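PDB 4ZKQ: uncharacterized protein, which binds chemokines as a decoy receptor of a rodent gammaherpesvirus, probably keeping them from the receptors of the host. Local coordinates for residues G58-L66 / E187-V195; L238-K246 / G258-D266. All coordinates share one frame; numbering follows the deposited sequence.

Contact 1 of 2, residues G58-L66 / E187-V195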
# COMPACT_ATOMS: atom_id res chain seq x y z
N GLY A 58 -7.25 0.21 10.42
CA GLY A 58 -8.59 0.42 9.90
C GLY A 58 -9.59 -0.63 10.35
O GLY A 58 -9.24 -1.55 11.08
N PRO A 59 -10.85 -0.47 9.94
CA PRO A 59 -11.93 -1.38 10.31
C PRO A 59 -12.09 -2.54 9.33
O PRO A 59 -12.10 -2.30 8.12
CB PRO A 59 -13.16 -0.47 10.27
CG PRO A 59 -12.86 0.45 9.13
CD PRO A 59 -11.35 0.65 9.13
N LEU A 60 -12.24 -3.75 9.85
CA LEU A 60 -12.58 -4.90 9.02
C LEU A 60 -14.09 -4.96 8.85
O LEU A 60 -14.81 -5.19 9.82
CB LEU A 60 -12.06 -6.19 9.64
CG LEU A 60 -12.34 -7.49 8.87
CD1 LEU A 60 -11.79 -7.43 7.44
CD2 LEU A 60 -11.74 -8.65 9.62
N LYS A 61 -14.56 -4.75 7.62
CA LYS A 61 -15.99 -4.74 7.33
C LYS A 61 -16.38 -5.75 6.26
O LYS A 61 -15.64 -5.96 5.29
CB LYS A 61 -16.43 -3.36 6.87
CG LYS A 61 -16.30 -2.28 7.92
CD LYS A 61 -16.78 -0.95 7.39
CE LYS A 61 -16.83 0.08 8.51
NZ LYS A 61 -17.35 1.39 8.04
N PHE A 62 -17.56 -6.35 6.43
CA PHE A 62 -18.11 -7.29 5.46
C PHE A 62 -19.45 -6.80 4.92
O PHE A 62 -20.23 -6.19 5.64
CB PHE A 62 -18.30 -8.66 6.09
CG PHE A 62 -17.01 -9.38 6.40
CD1 PHE A 62 -16.33 -9.14 7.57
CD2 PHE A 62 -16.51 -10.32 5.51
CE1 PHE A 62 -15.16 -9.80 7.86
CE2 PHE A 62 -15.33 -10.99 5.79
CZ PHE A 62 -14.66 -10.73 6.96
N LEU A 63 -19.70 -7.08 3.64
CA LEU A 63 -21.00 -6.88 3.02
C LEU A 63 -21.54 -8.21 2.51
O LEU A 63 -20.77 -9.06 2.07
CB LEU A 63 -20.92 -5.90 1.85
CG LEU A 63 -21.20 -4.42 2.06
CD1 LEU A 63 -21.18 -3.73 0.71
CD2 LEU A 63 -22.52 -4.17 2.77
N ASP A 64 -22.85 -8.39 2.58
CA ASP A 64 -23.45 -9.60 2.04
C ASP A 64 -23.53 -9.45 0.53
O ASP A 64 -24.31 -8.64 0.02
CB ASP A 64 -24.82 -9.88 2.64
CG ASP A 64 -25.40 -11.20 2.18
OD1 ASP A 64 -24.81 -12.26 2.49
OD2 ASP A 64 -26.46 -11.19 1.51
N LEU A 65 -22.71 -10.22 -0.18
CA LEU A 65 -22.60 -10.12 -1.63
C LEU A 65 -22.50 -11.51 -2.24
O LEU A 65 -21.74 -12.35 -1.76
CB LEU A 65 -21.36 -9.30 -2.02
CG LEU A 65 -21.30 -7.84 -1.56
CD1 LEU A 65 -19.90 -7.31 -1.78
CD2 LEU A 65 -22.30 -6.98 -2.31
N LEU A 66 -23.27 -11.74 -3.30
CA LEU A 66 -23.31 -13.05 -3.95
C LEU A 66 -23.41 -14.16 -2.92
O LEU A 66 -22.72 -15.17 -3.01
CB LEU A 66 -22.07 -13.23 -4.84
CG LEU A 66 -22.02 -12.27 -6.04
CD1 LEU A 66 -20.70 -12.34 -6.78
CD2 LEU A 66 -23.16 -12.55 -7.00
N GLU A 187 -14.00 3.63 12.22
CA GLU A 187 -15.08 3.07 11.41
C GLU A 187 -15.41 3.88 10.15
O GLU A 187 -16.05 3.37 9.24
CB GLU A 187 -16.34 2.92 12.28
CG GLU A 187 -16.90 4.22 12.79
CD GLU A 187 -17.93 4.03 13.90
OE1 GLU A 187 -18.10 2.89 14.38
OE2 GLU A 187 -18.58 5.02 14.28
N GLU A 188 -14.98 5.14 10.09
CA GLU A 188 -15.17 5.96 8.90
C GLU A 188 -13.99 5.87 7.92
O GLU A 188 -14.04 6.44 6.82
CB GLU A 188 -15.43 7.42 9.31
CG GLU A 188 -16.79 7.60 10.01
CD GLU A 188 -17.02 8.99 10.60
OE1 GLU A 188 -16.32 9.95 10.21
OE2 GLU A 188 -17.92 9.11 11.46
N GLY A 189 -12.96 5.12 8.29
CA GLY A 189 -11.75 5.02 7.48
C GLY A 189 -11.90 4.18 6.23
O GLY A 189 -11.27 4.46 5.21
N LEU A 190 -12.73 3.14 6.32
CA LEU A 190 -13.13 2.34 5.17
C LEU A 190 -14.64 2.24 5.15
O LEU A 190 -15.24 1.77 6.11
CB LEU A 190 -12.51 0.95 5.20
CG LEU A 190 -12.77 0.01 4.00
CD1 LEU A 190 -11.62 -0.97 3.86
CD2 LEU A 190 -14.07 -0.76 4.15
N GLU A 191 -15.24 2.69 4.06
CA GLU A 191 -16.67 2.53 3.83
C GLU A 191 -16.86 1.74 2.54
O GLU A 191 -16.19 2.02 1.55
CB GLU A 191 -17.37 3.90 3.74
CG GLU A 191 -17.20 4.80 4.96
CD GLU A 191 -18.07 4.41 6.15
OE1 GLU A 191 -18.65 3.30 6.15
OE2 GLU A 191 -18.18 5.22 7.09
N MET A 192 -17.75 0.75 2.56
CA MET A 192 -18.05 -0.01 1.35
C MET A 192 -19.55 -0.04 1.09
O MET A 192 -20.34 -0.16 2.02
CB MET A 192 -17.50 -1.44 1.47
CG MET A 192 -18.10 -2.25 2.59
SD MET A 192 -17.18 -3.77 2.97
CE MET A 192 -17.02 -4.49 1.33
N LYS A 193 -19.92 0.09 -0.17
CA LYS A 193 -21.33 -0.00 -0.56
C LYS A 193 -21.47 -0.59 -1.96
O LYS A 193 -20.69 -0.29 -2.86
CB LYS A 193 -22.00 1.37 -0.49
CG LYS A 193 -21.37 2.43 -1.39
CD LYS A 193 -22.25 3.68 -1.47
CE LYS A 193 -21.52 4.84 -2.14
NZ LYS A 193 -22.33 5.45 -3.23
N GLN A 194 -22.48 -1.43 -2.14
CA GLN A 194 -22.78 -1.94 -3.46
C GLN A 194 -23.38 -0.82 -4.30
O GLN A 194 -24.23 -0.06 -3.83
CB GLN A 194 -23.73 -3.13 -3.38
CG GLN A 194 -24.09 -3.70 -4.74
CD GLN A 194 -24.93 -4.94 -4.64
OE1 GLN A 194 -25.33 -5.35 -3.55
NE2 GLN A 194 -25.20 -5.56 -5.78
N VAL A 195 -22.91 -0.72 -5.54
CA VAL A 195 -23.40 0.26 -6.49
C VAL A 195 -23.82 -0.46 -7.77
O VAL A 195 -23.42 -1.60 -8.01
CB VAL A 195 -22.34 1.33 -6.82
CG1 VAL A 195 -22.06 2.20 -5.60
CG2 VAL A 195 -21.06 0.67 -7.33
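Three oxygens of 187-195 close on the ammonium group of Lys61. Its NZ donates to Glu187 O at 2.7 Å and to Leu190 O at 2.9 Å, meeting both in the carbonyl planes. A salt bridge joins the same NZ to Glu191 OE1 at 3.0 Å. Lys61 gets there as an almost straight rod, its four methylenes stretched out, whereas Glu191 starts away from 58-66 and bends at chi2 (-76°) to bring its carboxylate round. Two carbonyls and a carboxylate would be expected to favour the charged form of the lysine. Beside this cluster, the ring of Pro59 lies against the start of the strand, CG 4.0 Å from Leu190 CB. Further along, Met192 SD sits 3.5 Å from Lys61 O, and Leu63 and Met192 meet tip to tip, CG to CG at 3.8 Å. Leu65 and Gln194 run alongside one another but head opposite ways, with Leu65 CD2 3.7 Å from Gln194 OE1. Leu65 also packs on Ile209, and Leu190 on Leu213, both of strand 206-223. Lys61, in the link between strands 54-59 and 63-65, thus binds carbonyls at the start of 190-195; beyond it, with strand axes crossing at 27°, two beta-sheets pack face to face through side chains.

Contact 2 of 2, residues L238-K246 / G258-D266. With NAG (2-acetamido-2-deoxy-beta-D-glucopyranose), chain B.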
# COMPACT_ATOMS: atom_id res chain seq x y z
N LEU A 238 -12.09 3.05 -4.45
CA LEU A 238 -11.93 1.87 -5.29
C LEU A 238 -13.27 1.51 -5.89
O LEU A 238 -14.27 1.48 -5.18
CB LEU A 238 -11.40 0.69 -4.49
CG LEU A 238 -10.32 0.96 -3.45
CD1 LEU A 238 -9.97 -0.33 -2.74
CD2 LEU A 238 -9.10 1.57 -4.08
N LEU A 239 -13.29 1.23 -7.18
CA LEU A 239 -14.47 0.69 -7.82
C LEU A 239 -14.14 -0.71 -8.32
O LEU A 239 -13.30 -0.88 -9.19
CB LEU A 239 -14.94 1.59 -8.96
CG LEU A 239 -16.31 1.24 -9.54
CD1 LEU A 239 -17.41 1.31 -8.49
CD2 LEU A 239 -16.63 2.16 -10.72
N THR A 240 -14.81 -1.70 -7.73
CA THR A 240 -14.45 -3.09 -7.93
C THR A 240 -15.64 -3.93 -8.39
O THR A 240 -16.70 -3.88 -7.78
CB THR A 240 -13.91 -3.71 -6.63
OG1 THR A 240 -12.90 -2.85 -6.09
CG2 THR A 240 -13.32 -5.08 -6.91
N ALA A 241 -15.43 -4.71 -9.45
CA ALA A 241 -16.40 -5.71 -9.90
C ALA A 241 -16.04 -7.11 -9.39
O ALA A 241 -14.93 -7.59 -9.65
CB ALA A 241 -16.49 -5.72 -11.42
N LEU A 242 -16.96 -7.74 -8.67
CA LEU A 242 -16.82 -9.14 -8.28
C LEU A 242 -17.69 -10.01 -9.17
O LEU A 242 -18.75 -9.58 -9.61
CB LEU A 242 -17.23 -9.35 -6.83
CG LEU A 242 -16.46 -8.54 -5.78
CD1 LEU A 242 -16.90 -8.98 -4.40
CD2 LEU A 242 -14.97 -8.70 -5.95
N GLY A 243 -17.26 -11.25 -9.41
CA GLY A 243 -18.02 -12.17 -10.23
C GLY A 243 -17.19 -13.36 -10.68
O GLY A 243 -16.16 -13.67 -10.09
N PHE A 244 -17.66 -14.03 -11.74
CA PHE A 244 -16.98 -15.22 -12.25
C PHE A 244 -16.68 -15.07 -13.72
O PHE A 244 -17.53 -14.60 -14.49
CB PHE A 244 -17.82 -16.47 -12.01
CG PHE A 244 -18.34 -16.59 -10.61
CD1 PHE A 244 -19.52 -15.96 -10.24
CD2 PHE A 244 -17.66 -17.33 -9.66
CE1 PHE A 244 -20.00 -16.06 -8.95
CE2 PHE A 244 -18.14 -17.44 -8.37
CZ PHE A 244 -19.31 -16.80 -8.02
N TYR A 245 -15.49 -15.50 -14.11
CA TYR A 245 -15.07 -15.49 -15.50
C TYR A 245 -16.01 -16.38 -16.30
O TYR A 245 -16.36 -17.47 -15.86
CB TYR A 245 -13.63 -15.99 -15.63
CG TYR A 245 -13.05 -15.82 -17.01
CD1 TYR A 245 -12.68 -14.57 -17.48
CD2 TYR A 245 -12.86 -16.91 -17.85
CE1 TYR A 245 -12.14 -14.40 -18.74
CE2 TYR A 245 -12.33 -16.76 -19.11
CZ TYR A 245 -11.97 -15.50 -19.55
OH TYR A 245 -11.44 -15.33 -20.80
N LYS A 246 -16.43 -15.89 -17.47
CA LYS A 246 -17.21 -16.72 -18.36
C LYS A 246 -16.30 -17.73 -19.07
O LYS A 246 -15.43 -17.34 -19.84
CB LYS A 246 -17.93 -15.83 -19.37
CG LYS A 246 -18.68 -16.57 -20.43
CD LYS A 246 -19.46 -17.67 -19.80
CE LYS A 246 -20.59 -18.07 -20.67
NZ LYS A 246 -20.30 -18.06 -22.15
N GLY A 258 -13.67 -20.06 -9.81
CA GLY A 258 -14.06 -19.40 -8.57
C GLY A 258 -14.25 -17.90 -8.73
O GLY A 258 -14.17 -17.38 -9.84
N MET A 259 -14.50 -17.19 -7.64
CA MET A 259 -14.75 -15.76 -7.76
C MET A 259 -13.47 -15.00 -8.05
O MET A 259 -12.39 -15.36 -7.57
CB MET A 259 -15.41 -15.20 -6.49
CG MET A 259 -15.85 -13.76 -6.66
SD MET A 259 -16.83 -13.15 -5.28
CE MET A 259 -18.26 -14.22 -5.40
N VAL A 260 -13.61 -13.95 -8.85
CA VAL A 260 -12.51 -13.07 -9.21
C VAL A 260 -12.95 -11.63 -9.02
O VAL A 260 -14.12 -11.37 -8.72
CB VAL A 260 -12.08 -13.26 -10.67
CG1 VAL A 260 -11.58 -14.66 -10.89
CG2 VAL A 260 -13.25 -12.96 -11.60
N TYR A 261 -12.03 -10.70 -9.23
CA TYR A 261 -12.39 -9.29 -9.29
C TYR A 261 -11.78 -8.65 -10.53
O TYR A 261 -10.81 -9.15 -11.09
CB TYR A 261 -11.95 -8.53 -8.02
CG TYR A 261 -10.45 -8.29 -7.88
CD1 TYR A 261 -9.82 -7.30 -8.61
CD2 TYR A 261 -9.69 -9.02 -6.97
CE1 TYR A 261 -8.47 -7.06 -8.48
CE2 TYR A 261 -8.34 -8.79 -6.83
CZ TYR A 261 -7.73 -7.81 -7.59
OH TYR A 261 -6.39 -7.57 -7.45
N VAL A 262 -12.39 -7.55 -10.94
CA VAL A 262 -11.85 -6.69 -11.98
C VAL A 262 -11.92 -5.25 -11.49
O VAL A 262 -12.90 -4.87 -10.84
CB VAL A 262 -12.62 -6.84 -13.31
CG1 VAL A 262 -12.18 -5.80 -14.33
CG2 VAL A 262 -12.44 -8.23 -13.88
N HIS A 263 -10.89 -4.46 -11.77
CA HIS A 263 -10.91 -3.03 -11.49
C HIS A 263 -11.80 -2.30 -12.50
O HIS A 263 -11.70 -2.55 -13.70
CB HIS A 263 -9.50 -2.43 -11.55
CG HIS A 263 -8.55 -2.98 -10.53
ND1 HIS A 263 -8.73 -2.79 -9.17
CD2 HIS A 263 -7.42 -3.71 -10.66
CE1 HIS A 263 -7.76 -3.38 -8.51
NE2 HIS A 263 -6.94 -3.95 -9.39
N LEU A 264 -12.64 -1.40 -12.01
CA LEU A 264 -13.46 -0.55 -12.88
C LEU A 264 -12.94 0.89 -12.88
O LEU A 264 -12.33 1.34 -11.91
CB LEU A 264 -14.92 -0.59 -12.44
CG LEU A 264 -15.56 -1.98 -12.40
CD1 LEU A 264 -16.95 -1.90 -11.78
CD2 LEU A 264 -15.62 -2.59 -13.79
N ILE A 265 -13.20 1.61 -13.97
CA ILE A 265 -12.73 2.98 -14.13
C ILE A 265 -13.67 3.97 -13.44
O ILE A 265 -14.85 3.67 -13.23
CB ILE A 265 -12.63 3.37 -15.63
CG1 ILE A 265 -11.89 2.28 -16.43
CG2 ILE A 265 -11.92 4.71 -15.80
CD1 ILE A 265 -11.96 2.47 -17.93
N ASP A 266 -13.15 5.14 -13.07
CA ASP A 266 -13.97 6.19 -12.49
C ASP A 266 -15.04 6.67 -13.48
O ASP A 266 -14.84 6.65 -14.69
CB ASP A 266 -13.10 7.38 -12.04
CG ASP A 266 -12.07 7.80 -13.08
OD1 ASP A 266 -12.34 7.67 -14.29
OD2 ASP A 266 -10.98 8.26 -12.68
C1 NAG B . -23.33 -20.24 -8.98
C2 NAG B . -22.29 -19.77 -9.95
C3 NAG B . -20.94 -20.45 -9.61
C4 NAG B . -20.59 -20.36 -8.12
C5 NAG B . -21.78 -20.63 -7.22
C6 NAG B . -21.43 -20.24 -5.79
C7 NAG B . -22.00 -19.56 -12.41
C8 NAG B . -22.41 -19.95 -13.79
N2 NAG B . -22.67 -20.12 -11.26
O3 NAG B . -19.93 -19.81 -10.33
O4 NAG B . -19.59 -21.32 -7.84
O5 NAG B . -22.89 -19.86 -7.66
O6 NAG B . -22.56 -20.43 -4.94
O7 NAG B . -21.09 -18.76 -12.25
O HOH W 1 -10.90 -1.92 -7.72
O HOH W 2 -13.64 -17.35 -12.37
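Leu264 fills the hollow between Leu239 and Ala241: its CB lies 3.7 Å from Leu239 CD2, and its CD1 rests 3.9 Å from Ala241 CB. The methyl of Ala241 is a low bump on this face, flanked by Val262 across the pair. On the face carrying Thr240 and Leu242, Tyr261 sets its CB 3.7 Å from Leu242 CD2 and near Thr240 CG2; chi1 of 72° puts its CG between backbone N and carbonyl carbon, and the ring leads outward until its hydroxyl hydrogen-bonds Leu147 N. At the far end Met259, bent at chi3 (-64°), curls its methyl to Phe244, CE to CZ at 3.8 Å, while its SD lies by Leu242 CB. An N-acetylglucosamine places O3 over the centre of one Phe244 face, 3.4 Å above the plane. One water joins Thr240 OG1 to ND1 of His263, at the edge of the imidazole ring and in its plane; another ties Tyr245 N to Gly258 O. Paired bonds link Ala241 with Val262 and Gly243 with Val260, and Leu264 N donates to Leu239 O. The result is a beta-hairpin with a long connection, in which 260-263 pairs with 233-244, itself paired with 206-223 in a large mixed sheet.

Contact 1 closes before contact 2 opens along the chain, yet their centres lie 16 Å apart on the same side of the protein's centre. Strand 206-223 connects them: it pairs antiparallel with both 190-195 and 233-244, and the latter carries 260-263 in turn. Contact 2 is therefore a local strand pair within this large mixed sheet, while contact 1 joins parts of the chain 121 residues apart, bringing 58-66 against strand 190-195 of that sheet. The two touch directly where Leu66 CD1 packs on Met259 CE at 3.4 Å and Val195 CG2 on Leu239 CD1 at 3.9 Å. The sheet holding 63-65 is thus packed against the large mixed sheet, with Leu66 meeting Met259 where the contacts adjoin.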